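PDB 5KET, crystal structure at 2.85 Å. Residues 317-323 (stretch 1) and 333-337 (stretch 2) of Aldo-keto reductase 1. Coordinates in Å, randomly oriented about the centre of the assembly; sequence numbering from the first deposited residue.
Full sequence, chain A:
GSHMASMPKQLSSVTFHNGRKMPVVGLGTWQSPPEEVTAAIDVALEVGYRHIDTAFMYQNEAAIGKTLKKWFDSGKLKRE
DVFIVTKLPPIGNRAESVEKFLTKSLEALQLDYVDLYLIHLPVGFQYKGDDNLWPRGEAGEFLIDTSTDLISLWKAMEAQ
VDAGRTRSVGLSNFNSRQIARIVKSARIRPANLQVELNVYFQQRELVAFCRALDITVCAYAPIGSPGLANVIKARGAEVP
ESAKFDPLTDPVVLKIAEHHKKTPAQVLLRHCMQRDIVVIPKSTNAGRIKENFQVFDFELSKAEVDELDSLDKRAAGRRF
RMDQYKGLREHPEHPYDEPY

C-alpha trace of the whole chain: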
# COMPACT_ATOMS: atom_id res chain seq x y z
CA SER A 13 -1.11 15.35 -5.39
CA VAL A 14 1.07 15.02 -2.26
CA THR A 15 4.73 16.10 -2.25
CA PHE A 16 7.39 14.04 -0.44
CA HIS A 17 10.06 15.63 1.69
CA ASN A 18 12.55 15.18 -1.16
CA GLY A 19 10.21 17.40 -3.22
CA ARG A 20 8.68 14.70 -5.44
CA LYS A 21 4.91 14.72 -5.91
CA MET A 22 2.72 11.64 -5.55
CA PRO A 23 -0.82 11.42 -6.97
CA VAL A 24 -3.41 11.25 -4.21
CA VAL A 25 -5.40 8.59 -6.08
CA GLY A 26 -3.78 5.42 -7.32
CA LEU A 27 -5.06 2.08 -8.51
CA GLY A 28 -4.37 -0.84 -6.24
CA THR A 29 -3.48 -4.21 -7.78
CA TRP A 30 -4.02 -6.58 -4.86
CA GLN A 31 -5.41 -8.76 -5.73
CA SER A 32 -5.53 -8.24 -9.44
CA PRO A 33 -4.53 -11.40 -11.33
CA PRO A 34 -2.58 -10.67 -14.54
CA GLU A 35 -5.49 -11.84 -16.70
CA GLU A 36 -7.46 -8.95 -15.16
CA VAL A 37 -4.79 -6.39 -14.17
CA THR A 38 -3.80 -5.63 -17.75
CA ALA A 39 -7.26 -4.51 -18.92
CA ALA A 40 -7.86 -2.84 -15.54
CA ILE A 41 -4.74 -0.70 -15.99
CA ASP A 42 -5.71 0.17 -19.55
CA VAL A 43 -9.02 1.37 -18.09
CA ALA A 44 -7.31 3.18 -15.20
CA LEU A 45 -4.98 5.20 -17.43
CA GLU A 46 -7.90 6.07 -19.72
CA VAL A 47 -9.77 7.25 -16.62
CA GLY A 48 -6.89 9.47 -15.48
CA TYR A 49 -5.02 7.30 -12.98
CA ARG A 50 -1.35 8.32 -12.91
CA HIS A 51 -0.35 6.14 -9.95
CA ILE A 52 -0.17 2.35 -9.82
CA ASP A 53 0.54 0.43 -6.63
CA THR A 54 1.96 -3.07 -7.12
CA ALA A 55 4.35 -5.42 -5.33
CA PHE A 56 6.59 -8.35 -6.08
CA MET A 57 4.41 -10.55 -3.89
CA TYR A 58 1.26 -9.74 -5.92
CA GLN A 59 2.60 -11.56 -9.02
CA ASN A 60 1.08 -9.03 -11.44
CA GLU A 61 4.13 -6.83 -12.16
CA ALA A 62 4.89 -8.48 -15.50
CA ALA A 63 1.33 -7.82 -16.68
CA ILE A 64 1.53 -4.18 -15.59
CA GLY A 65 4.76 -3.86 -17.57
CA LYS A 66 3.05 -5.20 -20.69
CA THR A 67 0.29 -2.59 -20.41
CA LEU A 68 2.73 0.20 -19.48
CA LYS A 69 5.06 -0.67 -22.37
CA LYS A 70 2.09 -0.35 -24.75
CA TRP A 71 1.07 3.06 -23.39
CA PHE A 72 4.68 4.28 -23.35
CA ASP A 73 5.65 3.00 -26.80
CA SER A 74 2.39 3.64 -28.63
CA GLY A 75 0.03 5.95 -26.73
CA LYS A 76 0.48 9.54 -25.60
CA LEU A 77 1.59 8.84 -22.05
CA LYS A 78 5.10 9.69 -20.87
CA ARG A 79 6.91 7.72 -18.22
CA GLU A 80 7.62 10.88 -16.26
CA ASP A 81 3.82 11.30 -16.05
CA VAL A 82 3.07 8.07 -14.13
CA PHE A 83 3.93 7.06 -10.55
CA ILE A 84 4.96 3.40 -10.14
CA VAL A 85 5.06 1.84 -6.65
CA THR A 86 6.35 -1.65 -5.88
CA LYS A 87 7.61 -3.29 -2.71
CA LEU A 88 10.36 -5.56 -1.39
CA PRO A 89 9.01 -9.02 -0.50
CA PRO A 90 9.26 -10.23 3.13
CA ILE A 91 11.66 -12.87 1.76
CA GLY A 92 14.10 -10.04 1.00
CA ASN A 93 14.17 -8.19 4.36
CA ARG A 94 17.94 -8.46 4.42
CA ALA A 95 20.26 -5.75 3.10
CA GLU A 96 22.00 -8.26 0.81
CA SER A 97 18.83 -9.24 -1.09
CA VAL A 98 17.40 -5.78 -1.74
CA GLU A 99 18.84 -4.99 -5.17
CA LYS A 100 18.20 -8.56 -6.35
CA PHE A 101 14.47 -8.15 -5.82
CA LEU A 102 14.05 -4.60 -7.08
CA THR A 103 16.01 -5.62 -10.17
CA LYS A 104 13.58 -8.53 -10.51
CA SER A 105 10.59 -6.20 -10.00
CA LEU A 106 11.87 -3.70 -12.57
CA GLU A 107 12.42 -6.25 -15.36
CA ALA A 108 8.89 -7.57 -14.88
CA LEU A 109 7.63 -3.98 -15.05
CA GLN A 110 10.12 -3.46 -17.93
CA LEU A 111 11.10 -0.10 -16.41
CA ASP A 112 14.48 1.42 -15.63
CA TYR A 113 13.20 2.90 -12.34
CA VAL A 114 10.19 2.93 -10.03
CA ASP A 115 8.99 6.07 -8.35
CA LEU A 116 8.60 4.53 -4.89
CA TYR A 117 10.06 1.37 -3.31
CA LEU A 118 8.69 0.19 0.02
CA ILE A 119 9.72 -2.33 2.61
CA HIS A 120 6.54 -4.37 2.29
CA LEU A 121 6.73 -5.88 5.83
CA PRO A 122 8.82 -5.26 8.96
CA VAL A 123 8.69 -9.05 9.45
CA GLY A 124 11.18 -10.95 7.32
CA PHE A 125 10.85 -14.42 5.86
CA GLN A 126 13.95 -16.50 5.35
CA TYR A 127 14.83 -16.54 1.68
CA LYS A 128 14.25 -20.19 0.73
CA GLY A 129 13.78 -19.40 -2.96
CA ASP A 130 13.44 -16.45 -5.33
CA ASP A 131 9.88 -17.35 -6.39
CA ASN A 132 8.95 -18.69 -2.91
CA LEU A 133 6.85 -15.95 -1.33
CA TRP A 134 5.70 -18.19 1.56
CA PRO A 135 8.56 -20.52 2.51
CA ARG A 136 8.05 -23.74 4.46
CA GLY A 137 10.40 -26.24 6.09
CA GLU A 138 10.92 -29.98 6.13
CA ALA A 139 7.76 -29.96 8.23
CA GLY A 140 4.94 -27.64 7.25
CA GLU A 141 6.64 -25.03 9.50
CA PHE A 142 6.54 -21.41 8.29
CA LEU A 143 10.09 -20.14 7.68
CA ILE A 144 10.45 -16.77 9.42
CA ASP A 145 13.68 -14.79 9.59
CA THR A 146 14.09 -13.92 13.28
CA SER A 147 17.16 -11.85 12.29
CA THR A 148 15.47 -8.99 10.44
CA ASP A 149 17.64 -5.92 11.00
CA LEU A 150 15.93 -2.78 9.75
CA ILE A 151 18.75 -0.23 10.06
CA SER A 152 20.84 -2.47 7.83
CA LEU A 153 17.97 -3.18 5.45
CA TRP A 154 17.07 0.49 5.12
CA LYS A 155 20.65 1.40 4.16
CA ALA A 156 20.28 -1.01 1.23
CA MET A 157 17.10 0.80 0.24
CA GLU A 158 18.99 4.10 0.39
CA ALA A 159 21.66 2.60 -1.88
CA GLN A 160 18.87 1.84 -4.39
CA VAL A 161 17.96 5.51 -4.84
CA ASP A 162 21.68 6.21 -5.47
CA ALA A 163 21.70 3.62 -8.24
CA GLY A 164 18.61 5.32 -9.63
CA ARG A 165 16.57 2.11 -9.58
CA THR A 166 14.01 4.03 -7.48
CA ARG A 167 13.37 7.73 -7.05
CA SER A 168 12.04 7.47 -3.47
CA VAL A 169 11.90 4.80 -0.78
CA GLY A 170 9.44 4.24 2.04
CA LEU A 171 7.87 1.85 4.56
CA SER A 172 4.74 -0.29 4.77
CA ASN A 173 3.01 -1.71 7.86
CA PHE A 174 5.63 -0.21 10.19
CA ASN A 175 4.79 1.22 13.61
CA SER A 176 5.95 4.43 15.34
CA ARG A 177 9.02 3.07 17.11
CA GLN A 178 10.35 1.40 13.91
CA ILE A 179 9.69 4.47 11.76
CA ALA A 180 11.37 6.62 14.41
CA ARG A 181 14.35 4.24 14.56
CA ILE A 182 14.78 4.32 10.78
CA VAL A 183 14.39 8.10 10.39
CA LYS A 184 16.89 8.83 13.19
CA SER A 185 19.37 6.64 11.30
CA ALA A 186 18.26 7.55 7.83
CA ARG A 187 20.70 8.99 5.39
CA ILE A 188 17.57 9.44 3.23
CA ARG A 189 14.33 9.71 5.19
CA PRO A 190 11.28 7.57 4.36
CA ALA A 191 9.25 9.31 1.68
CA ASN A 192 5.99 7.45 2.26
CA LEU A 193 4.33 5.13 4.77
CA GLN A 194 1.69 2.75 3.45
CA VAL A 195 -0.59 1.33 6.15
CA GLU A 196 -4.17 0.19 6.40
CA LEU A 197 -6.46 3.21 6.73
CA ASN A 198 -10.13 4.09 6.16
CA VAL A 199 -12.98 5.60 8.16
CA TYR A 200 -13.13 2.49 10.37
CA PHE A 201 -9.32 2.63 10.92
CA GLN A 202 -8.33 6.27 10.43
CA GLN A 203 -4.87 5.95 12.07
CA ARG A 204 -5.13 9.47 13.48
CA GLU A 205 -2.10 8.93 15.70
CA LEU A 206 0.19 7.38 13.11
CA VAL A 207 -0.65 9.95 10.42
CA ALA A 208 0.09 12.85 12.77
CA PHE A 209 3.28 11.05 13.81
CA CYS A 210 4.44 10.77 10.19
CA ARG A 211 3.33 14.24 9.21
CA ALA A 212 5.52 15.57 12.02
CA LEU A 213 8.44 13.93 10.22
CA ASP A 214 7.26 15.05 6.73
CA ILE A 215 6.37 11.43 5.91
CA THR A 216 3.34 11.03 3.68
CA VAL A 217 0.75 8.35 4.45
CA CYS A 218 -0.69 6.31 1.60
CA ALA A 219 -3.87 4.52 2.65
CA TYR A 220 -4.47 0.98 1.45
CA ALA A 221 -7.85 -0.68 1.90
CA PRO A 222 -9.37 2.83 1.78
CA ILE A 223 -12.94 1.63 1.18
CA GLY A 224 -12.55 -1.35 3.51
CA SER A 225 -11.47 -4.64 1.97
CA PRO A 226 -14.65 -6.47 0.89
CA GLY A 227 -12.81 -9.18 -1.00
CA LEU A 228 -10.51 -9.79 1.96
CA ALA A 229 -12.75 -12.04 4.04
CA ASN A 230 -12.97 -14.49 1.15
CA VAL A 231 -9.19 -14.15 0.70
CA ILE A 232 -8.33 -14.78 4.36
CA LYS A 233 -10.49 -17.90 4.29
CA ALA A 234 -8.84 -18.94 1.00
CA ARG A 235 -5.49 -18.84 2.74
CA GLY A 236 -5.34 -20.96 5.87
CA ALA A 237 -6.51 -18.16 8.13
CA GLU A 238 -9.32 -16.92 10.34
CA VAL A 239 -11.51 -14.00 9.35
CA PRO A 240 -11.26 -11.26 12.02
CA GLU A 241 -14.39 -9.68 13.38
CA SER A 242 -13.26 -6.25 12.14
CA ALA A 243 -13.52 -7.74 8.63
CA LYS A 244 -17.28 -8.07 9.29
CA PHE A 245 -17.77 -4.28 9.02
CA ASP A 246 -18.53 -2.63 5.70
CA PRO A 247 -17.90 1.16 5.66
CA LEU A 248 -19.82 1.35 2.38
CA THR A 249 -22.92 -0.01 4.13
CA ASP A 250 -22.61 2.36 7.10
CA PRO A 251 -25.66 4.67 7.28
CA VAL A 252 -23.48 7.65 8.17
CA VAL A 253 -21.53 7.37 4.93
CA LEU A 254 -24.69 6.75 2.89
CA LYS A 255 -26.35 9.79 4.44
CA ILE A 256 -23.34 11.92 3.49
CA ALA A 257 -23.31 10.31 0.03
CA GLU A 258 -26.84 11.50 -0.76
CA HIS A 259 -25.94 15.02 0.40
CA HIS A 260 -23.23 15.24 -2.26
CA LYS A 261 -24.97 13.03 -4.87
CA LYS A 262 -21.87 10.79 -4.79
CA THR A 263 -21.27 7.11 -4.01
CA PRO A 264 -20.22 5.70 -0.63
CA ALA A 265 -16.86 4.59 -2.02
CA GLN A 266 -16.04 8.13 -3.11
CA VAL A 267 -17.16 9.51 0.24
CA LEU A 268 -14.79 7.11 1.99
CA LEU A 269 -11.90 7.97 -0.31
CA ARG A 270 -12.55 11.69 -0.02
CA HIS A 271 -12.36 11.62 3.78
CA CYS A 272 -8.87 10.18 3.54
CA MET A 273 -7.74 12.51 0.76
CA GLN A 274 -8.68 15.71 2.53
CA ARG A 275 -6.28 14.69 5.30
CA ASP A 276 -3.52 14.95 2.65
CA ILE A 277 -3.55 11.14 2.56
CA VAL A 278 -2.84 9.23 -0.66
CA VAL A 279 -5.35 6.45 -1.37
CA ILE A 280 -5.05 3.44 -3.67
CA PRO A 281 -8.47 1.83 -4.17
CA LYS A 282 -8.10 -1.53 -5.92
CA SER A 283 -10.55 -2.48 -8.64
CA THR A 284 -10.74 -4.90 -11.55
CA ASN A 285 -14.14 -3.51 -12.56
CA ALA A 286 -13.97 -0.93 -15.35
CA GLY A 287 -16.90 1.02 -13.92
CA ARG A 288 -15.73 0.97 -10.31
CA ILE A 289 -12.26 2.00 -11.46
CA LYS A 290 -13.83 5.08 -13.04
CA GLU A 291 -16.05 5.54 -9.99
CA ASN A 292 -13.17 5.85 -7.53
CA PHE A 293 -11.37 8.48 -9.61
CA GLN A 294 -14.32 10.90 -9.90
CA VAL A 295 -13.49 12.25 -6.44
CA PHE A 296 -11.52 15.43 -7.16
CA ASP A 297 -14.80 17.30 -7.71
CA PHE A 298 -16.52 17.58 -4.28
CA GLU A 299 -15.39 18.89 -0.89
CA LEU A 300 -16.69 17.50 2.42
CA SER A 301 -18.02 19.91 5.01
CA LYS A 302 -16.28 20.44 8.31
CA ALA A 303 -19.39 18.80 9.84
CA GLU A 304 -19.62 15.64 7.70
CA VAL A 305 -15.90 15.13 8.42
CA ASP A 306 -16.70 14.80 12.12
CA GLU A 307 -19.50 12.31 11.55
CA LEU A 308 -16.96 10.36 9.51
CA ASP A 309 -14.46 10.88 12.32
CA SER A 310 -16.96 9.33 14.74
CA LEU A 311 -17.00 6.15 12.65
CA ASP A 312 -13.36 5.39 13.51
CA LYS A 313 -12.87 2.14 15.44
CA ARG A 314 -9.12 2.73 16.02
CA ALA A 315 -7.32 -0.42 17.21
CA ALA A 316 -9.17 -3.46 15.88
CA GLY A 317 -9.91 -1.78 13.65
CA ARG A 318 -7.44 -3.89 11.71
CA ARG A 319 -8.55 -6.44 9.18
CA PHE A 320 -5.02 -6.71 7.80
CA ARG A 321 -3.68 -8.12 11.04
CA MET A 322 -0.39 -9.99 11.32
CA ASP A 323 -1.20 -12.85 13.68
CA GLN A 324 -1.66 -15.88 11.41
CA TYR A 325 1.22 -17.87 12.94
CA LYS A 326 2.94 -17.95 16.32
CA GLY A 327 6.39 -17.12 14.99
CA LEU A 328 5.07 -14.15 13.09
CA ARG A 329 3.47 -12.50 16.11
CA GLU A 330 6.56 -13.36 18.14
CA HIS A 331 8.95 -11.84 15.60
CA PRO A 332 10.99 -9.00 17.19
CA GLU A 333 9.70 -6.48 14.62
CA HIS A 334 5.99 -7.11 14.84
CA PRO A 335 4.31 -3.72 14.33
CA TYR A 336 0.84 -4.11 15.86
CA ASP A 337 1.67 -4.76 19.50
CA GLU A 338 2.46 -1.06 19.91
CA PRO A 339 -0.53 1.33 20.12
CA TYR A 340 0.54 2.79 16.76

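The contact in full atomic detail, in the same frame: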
# COMPACT_ATOMS: atom_id res chain seq x y z
N GLY A 317 -10.91 -2.35 14.53
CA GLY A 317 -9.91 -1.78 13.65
C GLY A 317 -9.33 -2.60 12.51
O GLY A 317 -9.89 -2.62 11.41
N ARG A 318 -8.20 -3.25 12.77
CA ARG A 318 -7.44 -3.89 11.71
C ARG A 318 -8.15 -5.12 11.18
O ARG A 318 -8.55 -6.00 11.94
CB ARG A 318 -6.06 -4.30 12.20
CG ARG A 318 -5.40 -3.30 13.07
CD ARG A 318 -4.22 -3.89 13.79
NE ARG A 318 -3.38 -2.81 14.24
CZ ARG A 318 -2.66 -2.06 13.42
NH1 ARG A 318 -2.65 -2.32 12.12
NH2 ARG A 318 -1.94 -1.06 13.90
N ARG A 319 -8.30 -5.18 9.86
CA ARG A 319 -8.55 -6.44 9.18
C ARG A 319 -7.29 -7.06 8.64
O ARG A 319 -7.20 -8.29 8.56
CB ARG A 319 -9.51 -6.24 8.01
CG ARG A 319 -10.50 -5.21 8.32
CD ARG A 319 -10.90 -4.37 7.11
NE ARG A 319 -12.23 -3.79 7.39
CZ ARG A 319 -13.37 -4.30 6.96
NH1 ARG A 319 -13.40 -5.40 6.21
NH2 ARG A 319 -14.50 -3.74 7.27
N PHE A 320 -6.33 -6.23 8.24
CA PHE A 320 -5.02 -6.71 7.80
C PHE A 320 -4.12 -6.86 9.02
O PHE A 320 -3.13 -6.14 9.21
CB PHE A 320 -4.43 -5.78 6.76
CG PHE A 320 -5.18 -5.78 5.46
CD1 PHE A 320 -6.39 -5.09 5.34
CD2 PHE A 320 -4.69 -6.47 4.36
CE1 PHE A 320 -7.08 -5.10 4.14
CE2 PHE A 320 -5.37 -6.47 3.18
CZ PHE A 320 -6.57 -5.78 3.06
N ARG A 321 -4.50 -7.79 9.88
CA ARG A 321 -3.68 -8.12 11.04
C ARG A 321 -2.52 -9.00 10.61
O ARG A 321 -2.45 -9.49 9.48
CB ARG A 321 -4.51 -8.82 12.11
CG ARG A 321 -5.86 -8.21 12.36
CD ARG A 321 -6.48 -8.73 13.65
NE ARG A 321 -6.09 -7.93 14.81
CZ ARG A 321 -6.72 -6.83 15.21
NH1 ARG A 321 -7.78 -6.38 14.55
NH2 ARG A 321 -6.28 -6.17 16.28
N MET A 322 -1.59 -9.19 11.54
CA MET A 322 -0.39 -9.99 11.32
C MET A 322 -0.26 -10.95 12.50
O MET A 322 0.64 -10.83 13.33
CB MET A 322 0.84 -9.09 11.17
CG MET A 322 1.79 -9.50 10.07
SD MET A 322 3.22 -8.40 9.97
CE MET A 322 2.40 -6.87 9.55
N ASP A 323 -1.20 -11.90 12.58
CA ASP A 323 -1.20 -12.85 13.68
C ASP A 323 -1.54 -14.26 13.21
O ASP A 323 -2.03 -15.06 14.01
CB ASP A 323 -2.18 -12.42 14.77
CG ASP A 323 -3.59 -12.17 14.23
OD1 ASP A 323 -3.85 -12.48 13.04
OD2 ASP A 323 -4.44 -11.66 14.99
N GLU A 333 10.17 -7.67 15.31
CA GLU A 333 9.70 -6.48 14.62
C GLU A 333 8.24 -6.64 14.20
O GLU A 333 7.89 -6.39 13.04
CB GLU A 333 10.58 -6.18 13.41
CG GLU A 333 12.03 -5.90 13.75
CD GLU A 333 12.22 -4.62 14.56
OE1 GLU A 333 11.27 -3.81 14.66
OE2 GLU A 333 13.33 -4.43 15.10
N HIS A 334 7.41 -7.07 15.11
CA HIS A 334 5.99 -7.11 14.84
C HIS A 334 5.38 -5.74 15.14
O HIS A 334 5.56 -5.22 16.25
CB HIS A 334 5.30 -8.18 15.67
CG HIS A 334 3.87 -8.41 15.29
ND1 HIS A 334 2.83 -7.76 15.91
CD2 HIS A 334 3.32 -9.18 14.33
CE1 HIS A 334 1.69 -8.14 15.36
NE2 HIS A 334 1.96 -9.00 14.40
N PRO A 335 4.66 -5.14 14.19
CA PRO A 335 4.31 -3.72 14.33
C PRO A 335 3.06 -3.43 15.14
O PRO A 335 2.90 -2.29 15.60
CB PRO A 335 4.12 -3.27 12.87
CG PRO A 335 3.64 -4.52 12.18
CD PRO A 335 4.32 -5.67 12.85
N TYR A 336 2.17 -4.40 15.34
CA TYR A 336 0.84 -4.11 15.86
C TYR A 336 0.68 -4.45 17.33
O TYR A 336 -0.45 -4.44 17.83
CB TYR A 336 -0.22 -4.83 15.03
CG TYR A 336 -0.07 -4.60 13.54
CD1 TYR A 336 -0.31 -5.62 12.64
CD2 TYR A 336 0.32 -3.36 13.04
CE1 TYR A 336 -0.18 -5.43 11.29
CE2 TYR A 336 0.46 -3.16 11.68
CZ TYR A 336 0.21 -4.20 10.81
OH TYR A 336 0.34 -4.01 9.46
N ASP A 337 1.76 -4.73 18.05
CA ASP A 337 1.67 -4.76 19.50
C ASP A 337 1.67 -3.35 20.08
O ASP A 337 0.96 -3.07 21.05
CB ASP A 337 2.81 -5.58 20.09
CG ASP A 337 2.77 -7.03 19.66
OD1 ASP A 337 1.67 -7.51 19.32
OD2 ASP A 337 3.85 -7.68 19.66

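Neither stretch forms a regular helix or strand, and no backbone-to-backbone hydrogen bond ties them together. The nearest pair of CA atoms, Met 322 CA and Tyr 336 CA, lies 7.5 Å apart, so the gap is wide enough for side chains to fill. Stretch 1 enters through a cis peptide bond before Gly 317, whose positive phi by itself favours glycine. Further on, a weak hydrogen bond from Arg 321 N to Arg 319 O (3.0 Å) and another weak one from Arg 321 NH1 to Arg 318 O (2.7 Å) tie the loop to itself. The Arg 321 CA-to-CB bond points away from stretch 2, while those of Arg 318 and Met 322 point toward it.

Tyr 336 is the platform, with the largest covered area here. The guanidinium of Arg 318 lies flat over one face of its ring, with planes at 22° and centres 3.8 Å apart; Arg 318 NH1 comes within 3.3 Å of Tyr 336 CE2. Flat stacking brings a delocalised cation against aromatic pi electrons, although Arg 318 CZ sits off-centre, its direction from the Tyr 336 ring centroid 33° off the ring normal.

Met 322 serves the contact twice. Its flexible, apolar side chain reaches across so that Met 322 CE packs 3.4 Å from Tyr 336 CE1 and 3.7 Å from Pro 335 CG, joining two neighbouring residues through one methyl. Its backbone supplies the polar link: His 334 NE2 donates to Met 322 O in a very short hydrogen bond of 2.5 Å, at an N-H...acceptor angle of 147°. The carbonyl oxygen lies near the imidazole plane, where a ring N-H can point at it. The rule is economical: stack a cation on an aromatic face, set a methyl obliquely against the ring, across its plane from the cation, and satisfy a loop carbonyl with a side-chain donor.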